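Local atomic coordinates of haloacid dehalogenase (Pseudomonas aeruginosa, PDB entry 3UMC), a protein that probably hydrolyses the carbon-halogen bond of L-2-haloacids, as a member of the haloacid dehalogenase-like hydrolase superfamily. Residues W116-L126 against L148-L158. Sequence-based numbering, arbitrary orientation.
Sequences WHRLRPWPDTL and LMLDVARHAGL
From His117, whose CA lies 5.0 Å from that of Val152, to Pro121 opposite Ala156, the chain, extended from Arg118 to Trp122, runs alongside helix 146-156 in the same direction, and no direct backbone hydrogen bond joins them. Instead, one water bridges the two, accepting from Leu119 N and donating to Val152 O. At the leading end the imidazole of His117 meets Asp151 at its edge and Leu148 over one face. Its ND1 donates to Asp151 OD2 at 2.9 Å, nearly straight (168°) and close to the ring plane, using the anti lone pair of that oxygen. Leu148 CG lies 3.6 Å above the plane of the His117 ring, displaced toward the rim; with CG anti to its backbone N (chi1 -171°), Leu148 runs across the ring. NE2 is hydrogen-bonded to Asp86, so both ring nitrogens are held and the rotation of the imidazole is fixed. The one methyl Val152 CG2 touches both Trp116 O, at 3.4 Å, and Leu119 CD1, as suits a short branched residue on the helix face turned to the chain.

These residues lie where the helical region 36-113 returns to the Rossmann-like core of the HAD fold: 120-121 pairs antiparallel with 34-35, and helix 146-156 follows core strand 137-140. Further along, His155 offers its ring face to Arg118, whose CB sits 3.8 Å above the ring plane, over its centre, in a CH-pi contact; the guanidinium, turned almost perpendicular to the ring, leads off to where NH2 makes a weak hydrogen bond to Gln43 OE1. The small Ala156 lets the chain come close, its CB 4.0 Å from Pro121 CD. After the helix, Gly157 takes a positive phi (75°), suited to glycine, and Leu158 CD2 packs against both Leu126 CD1 and Thr125 CG2, while Thr125 OG1 is hydrogen-bonded to Leu33 O.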
loop_
_atom_site.group_PDB
_atom_site.type_symbol
_atom_site.label_atom_id
_atom_site.label_comp_id
_atom_site.label_asym_id
_atom_site.label_seq_id
_atom_site.Cartn_x
_atom_site.Cartn_y
_atom_site.Cartn_z
ATOM N N TRP A 116 -12.186 7.537 14.472
ATOM C CA TRP A 116 -12.098 6.343 13.669
ATOM C C TRP A 116 -10.701 6.062 13.190
ATOM O O TRP A 116 -10.537 5.086 12.541
ATOM C CB TRP A 116 -12.939 6.504 12.461
ATOM C CG TRP A 116 -14.328 6.578 12.739
ATOM C CD1 TRP A 116 -15.088 7.702 12.771
ATOM C CD2 TRP A 116 -15.212 5.480 12.906
ATOM N NE1 TRP A 116 -16.400 7.372 12.977
ATOM C CE2 TRP A 116 -16.504 6.009 13.072
ATOM C CE3 TRP A 116 -15.038 4.093 12.940
ATOM C CZ2 TRP A 116 -17.630 5.204 13.303
ATOM C CZ3 TRP A 116 -16.160 3.286 13.139
ATOM C CH2 TRP A 116 -17.439 3.853 13.330
ATOM N N HIS A 117 -9.712 6.881 13.537
ATOM C CA HIS A 117 -8.384 6.754 13.023
ATOM C C HIS A 117 -7.498 6.071 14.032
ATOM O O HIS A 117 -6.367 5.688 13.728
ATOM C CB HIS A 117 -7.840 8.154 12.669
ATOM C CG HIS A 117 -8.473 8.779 11.447
ATOM N ND1 HIS A 117 -7.719 9.308 10.419
ATOM C CD2 HIS A 117 -9.763 8.970 11.096
ATOM C CE1 HIS A 117 -8.520 9.789 9.482
ATOM N NE2 HIS A 117 -9.769 9.597 9.864
ATOM N N ARG A 118 -8.033 5.840 15.237
ATOM C CA ARG A 118 -7.247 5.253 16.315
ATOM C C ARG A 118 -8.068 4.122 16.874
ATOM O O ARG A 118 -8.999 4.373 17.646
ATOM C CB ARG A 118 -6.981 6.317 17.371
ATOM C CG ARG A 118 -5.987 7.405 16.877
ATOM C CD ARG A 118 -5.596 8.455 17.961
ATOM N NE ARG A 118 -6.786 9.205 18.325
ATOM C CZ ARG A 118 -7.359 10.141 17.572
ATOM N NH1 ARG A 118 -6.848 10.509 16.395
ATOM N NH2 ARG A 118 -8.456 10.732 18.006
ATOM N N LEU A 119 -7.794 2.871 16.465
ATOM C CA LEU A 119 -8.680 1.788 16.863
ATOM C C LEU A 119 -7.920 0.618 17.394
ATOM O O LEU A 119 -6.967 0.191 16.769
ATOM C CB LEU A 119 -9.582 1.332 15.705
ATOM C CG LEU A 119 -10.237 2.429 14.939
ATOM C CD1 LEU A 119 -10.718 1.894 13.669
ATOM C CD2 LEU A 119 -11.411 3.147 15.751
ATOM N N ARG A 120 -8.426 0.033 18.490
ATOM C CA ARG A 120 -7.751 -0.996 19.170
ATOM C C ARG A 120 -7.891 -2.316 18.397
ATOM O O ARG A 120 -8.974 -2.717 18.061
ATOM C CB ARG A 120 -8.329 -1.162 20.579
ATOM C CG ARG A 120 -7.700 -2.340 21.390
ATOM C CD ARG A 120 -8.293 -2.497 22.917
ATOM N NE ARG A 120 -7.886 -1.316 23.677
ATOM C CZ ARG A 120 -8.649 -0.243 23.938
ATOM N NH1 ARG A 120 -8.092 0.795 24.570
ATOM N NH2 ARG A 120 -9.954 -0.194 23.595
ATOM N N PRO A 121 -6.789 -3.008 18.213
ATOM C CA PRO A 121 -6.803 -4.362 17.651
ATOM C C PRO A 121 -7.457 -5.392 18.607
ATOM O O PRO A 121 -7.209 -5.289 19.806
ATOM C CB PRO A 121 -5.320 -4.663 17.501
ATOM C CG PRO A 121 -4.622 -3.834 18.508
ATOM C CD PRO A 121 -5.428 -2.600 18.666
ATOM N N TRP A 122 -8.182 -6.407 18.103
ATOM C CA TRP A 122 -8.458 -7.589 18.953
ATOM C C TRP A 122 -7.175 -8.243 19.443
ATOM O O TRP A 122 -6.134 -8.091 18.805
ATOM C CB TRP A 122 -9.354 -8.600 18.234
ATOM C CG TRP A 122 -10.668 -7.995 17.703
ATOM C CD1 TRP A 122 -10.965 -7.769 16.415
ATOM C CD2 TRP A 122 -11.793 -7.568 18.448
ATOM N NE1 TRP A 122 -12.203 -7.237 16.284
ATOM C CE2 TRP A 122 -12.744 -7.092 17.525
ATOM C CE3 TRP A 122 -12.112 -7.551 19.811
ATOM C CZ2 TRP A 122 -13.979 -6.600 17.909
ATOM C CZ3 TRP A 122 -13.349 -7.060 20.201
ATOM C CH2 TRP A 122 -14.274 -6.608 19.245
ATOM N N PRO A 123 -7.225 -9.029 20.559
ATOM C CA PRO A 123 -6.024 -9.630 21.165
ATOM C C PRO A 123 -5.183 -10.494 20.268
ATOM O O PRO A 123 -3.951 -10.626 20.481
ATOM C CB PRO A 123 -6.599 -10.522 22.267
ATOM C CG PRO A 123 -7.879 -9.787 22.706
ATOM C CD PRO A 123 -8.427 -9.233 21.405
ATOM N N ASP A 124 -5.821 -11.061 19.231
ATOM C CA ASP A 124 -5.160 -11.924 18.295
ATOM C C ASP A 124 -4.620 -11.208 17.055
ATOM O O ASP A 124 -3.878 -11.784 16.257
ATOM C CB ASP A 124 -6.122 -13.025 17.823
ATOM C CG ASP A 124 -7.386 -12.467 17.122
ATOM O OD1 ASP A 124 -8.295 -11.944 17.805
ATOM O OD2 ASP A 124 -7.525 -12.627 15.909
ATOM N N THR A 125 -5.068 -9.997 16.818
ATOM C CA THR A 125 -4.865 -9.435 15.482
ATOM C C THR A 125 -3.388 -9.307 15.128
ATOM O O THR A 125 -2.934 -9.842 14.119
ATOM C CB THR A 125 -5.544 -8.072 15.328
ATOM O OG1 THR A 125 -6.952 -8.265 15.324
ATOM C CG2 THR A 125 -5.080 -7.338 14.017
ATOM N N LEU A 126 -2.653 -8.598 15.972
ATOM C CA LEU A 126 -1.235 -8.348 15.753
ATOM C C LEU A 126 -0.418 -9.615 15.603
ATOM O O LEU A 126 0.361 -9.804 14.599
ATOM C CB LEU A 126 -0.654 -7.468 16.877
ATOM C CG LEU A 126 -0.779 -5.939 16.799
ATOM C CD1 LEU A 126 -2.057 -5.506 16.141
ATOM C CD2 LEU A 126 -0.612 -5.154 18.171
ATOM N N LEU A 148 -7.128 7.364 6.042
ATOM C CA LEU A 148 -7.729 6.851 7.299
ATOM C C LEU A 148 -7.079 5.497 7.676
ATOM O O LEU A 148 -6.661 5.286 8.805
ATOM C CB LEU A 148 -9.258 6.656 7.099
ATOM C CG LEU A 148 -10.114 6.333 8.337
ATOM C CD1 LEU A 148 -11.596 6.772 8.115
ATOM C CD2 LEU A 148 -10.061 4.856 8.699
HETATM N N MSE A 149 -6.914 4.623 6.678
HETATM C CA MSE A 149 -6.312 3.295 6.928
HETATM C C MSE A 149 -4.831 3.356 7.267
HETATM O O MSE A 149 -4.293 2.466 7.966
HETATM C CB MSE A 149 -6.546 2.383 5.744
HETATM C CG MSE A 149 -7.925 1.861 5.630
HETATM SE SE MSE A 149 -8.227 0.479 7.086
HETATM C CE MSE A 149 -9.560 1.609 7.914
ATOM N N LEU A 150 -4.159 4.410 6.803
ATOM C CA LEU A 150 -2.772 4.617 7.187
ATOM C C LEU A 150 -2.631 4.925 8.675
ATOM O O LEU A 150 -1.762 4.354 9.352
ATOM C CB LEU A 150 -2.149 5.738 6.342
ATOM C CG LEU A 150 -1.636 5.455 4.933
ATOM C CD1 LEU A 150 -1.606 6.710 4.062
ATOM C CD2 LEU A 150 -0.276 5.009 5.097
ATOM N N ASP A 151 -3.503 5.801 9.187
ATOM C CA ASP A 151 -3.578 6.160 10.615
ATOM C C ASP A 151 -3.994 4.941 11.446
ATOM O O ASP A 151 -3.415 4.660 12.515
ATOM C CB ASP A 151 -4.604 7.278 10.857
ATOM C CG ASP A 151 -4.066 8.672 10.594
ATOM O OD1 ASP A 151 -2.868 8.815 10.380
ATOM O OD2 ASP A 151 -4.872 9.640 10.601
ATOM N N VAL A 152 -5.017 4.220 10.994
ATOM C CA VAL A 152 -5.413 2.988 11.724
ATOM C C VAL A 152 -4.283 1.993 11.797
ATOM O O VAL A 152 -4.030 1.388 12.872
ATOM C CB VAL A 152 -6.670 2.394 11.152
ATOM C CG1 VAL A 152 -6.994 0.976 11.701
ATOM C CG2 VAL A 152 -7.830 3.362 11.349
ATOM N N ALA A 153 -3.564 1.807 10.677
ATOM C CA ALA A 153 -2.391 0.958 10.641
ATOM C C ALA A 153 -1.317 1.350 11.678
ATOM O O ALA A 153 -0.741 0.480 12.365
ATOM C CB ALA A 153 -1.713 0.979 9.195
ATOM N N ARG A 154 -0.954 2.626 11.713
ATOM C CA ARG A 154 0.128 3.071 12.572
ATOM C C ARG A 154 -0.263 3.021 14.059
ATOM O O ARG A 154 0.550 2.754 14.878
ATOM C CB ARG A 154 0.496 4.534 12.332
ATOM C CG ARG A 154 1.407 4.771 11.213
ATOM C CD ARG A 154 2.829 4.278 11.471
ATOM N NE ARG A 154 3.691 4.774 10.386
ATOM C CZ ARG A 154 4.211 5.993 10.337
ATOM N NH1 ARG A 154 4.021 6.869 11.321
ATOM N NH2 ARG A 154 4.987 6.315 9.343
ATOM N N HIS A 155 -1.493 3.329 14.387
ATOM C CA HIS A 155 -1.912 3.313 15.797
ATOM C C HIS A 155 -1.859 1.908 16.355
ATOM O O HIS A 155 -1.231 1.633 17.405
ATOM C CB HIS A 155 -3.306 3.880 15.933
ATOM C CG HIS A 155 -3.764 3.983 17.354
ATOM N ND1 HIS A 155 -4.690 3.113 17.903
ATOM C CD2 HIS A 155 -3.356 4.792 18.362
ATOM C CE1 HIS A 155 -4.876 3.435 19.176
ATOM N NE2 HIS A 155 -4.057 4.426 19.485
ATOM N N ALA A 156 -2.447 0.991 15.602
ATOM C CA ALA A 156 -2.534 -0.411 15.992
ATOM C C ALA A 156 -1.311 -1.251 15.729
ATOM O O ALA A 156 -1.275 -2.387 16.169
ATOM C CB ALA A 156 -3.784 -1.075 15.296
ATOM N N GLY A 157 -0.368 -0.786 14.912
ATOM C CA GLY A 157 0.772 -1.575 14.503
ATOM C C GLY A 157 0.483 -2.673 13.447
ATOM O O GLY A 157 1.161 -3.674 13.376
ATOM N N LEU A 158 -0.517 -2.501 12.618
ATOM C CA LEU A 158 -0.818 -3.511 11.604
ATOM C C LEU A 158 0.303 -3.585 10.531
ATOM O O LEU A 158 0.662 -2.586 9.894
ATOM C CB LEU A 158 -2.175 -3.160 11.012
ATOM C CG LEU A 158 -3.343 -2.980 12.000
ATOM C CD1 LEU A 158 -4.653 -2.886 11.218
ATOM C CD2 LEU A 158 -3.435 -4.141 13.010
HETATM O O HOH W 1 -5.980 1.837 14.701
#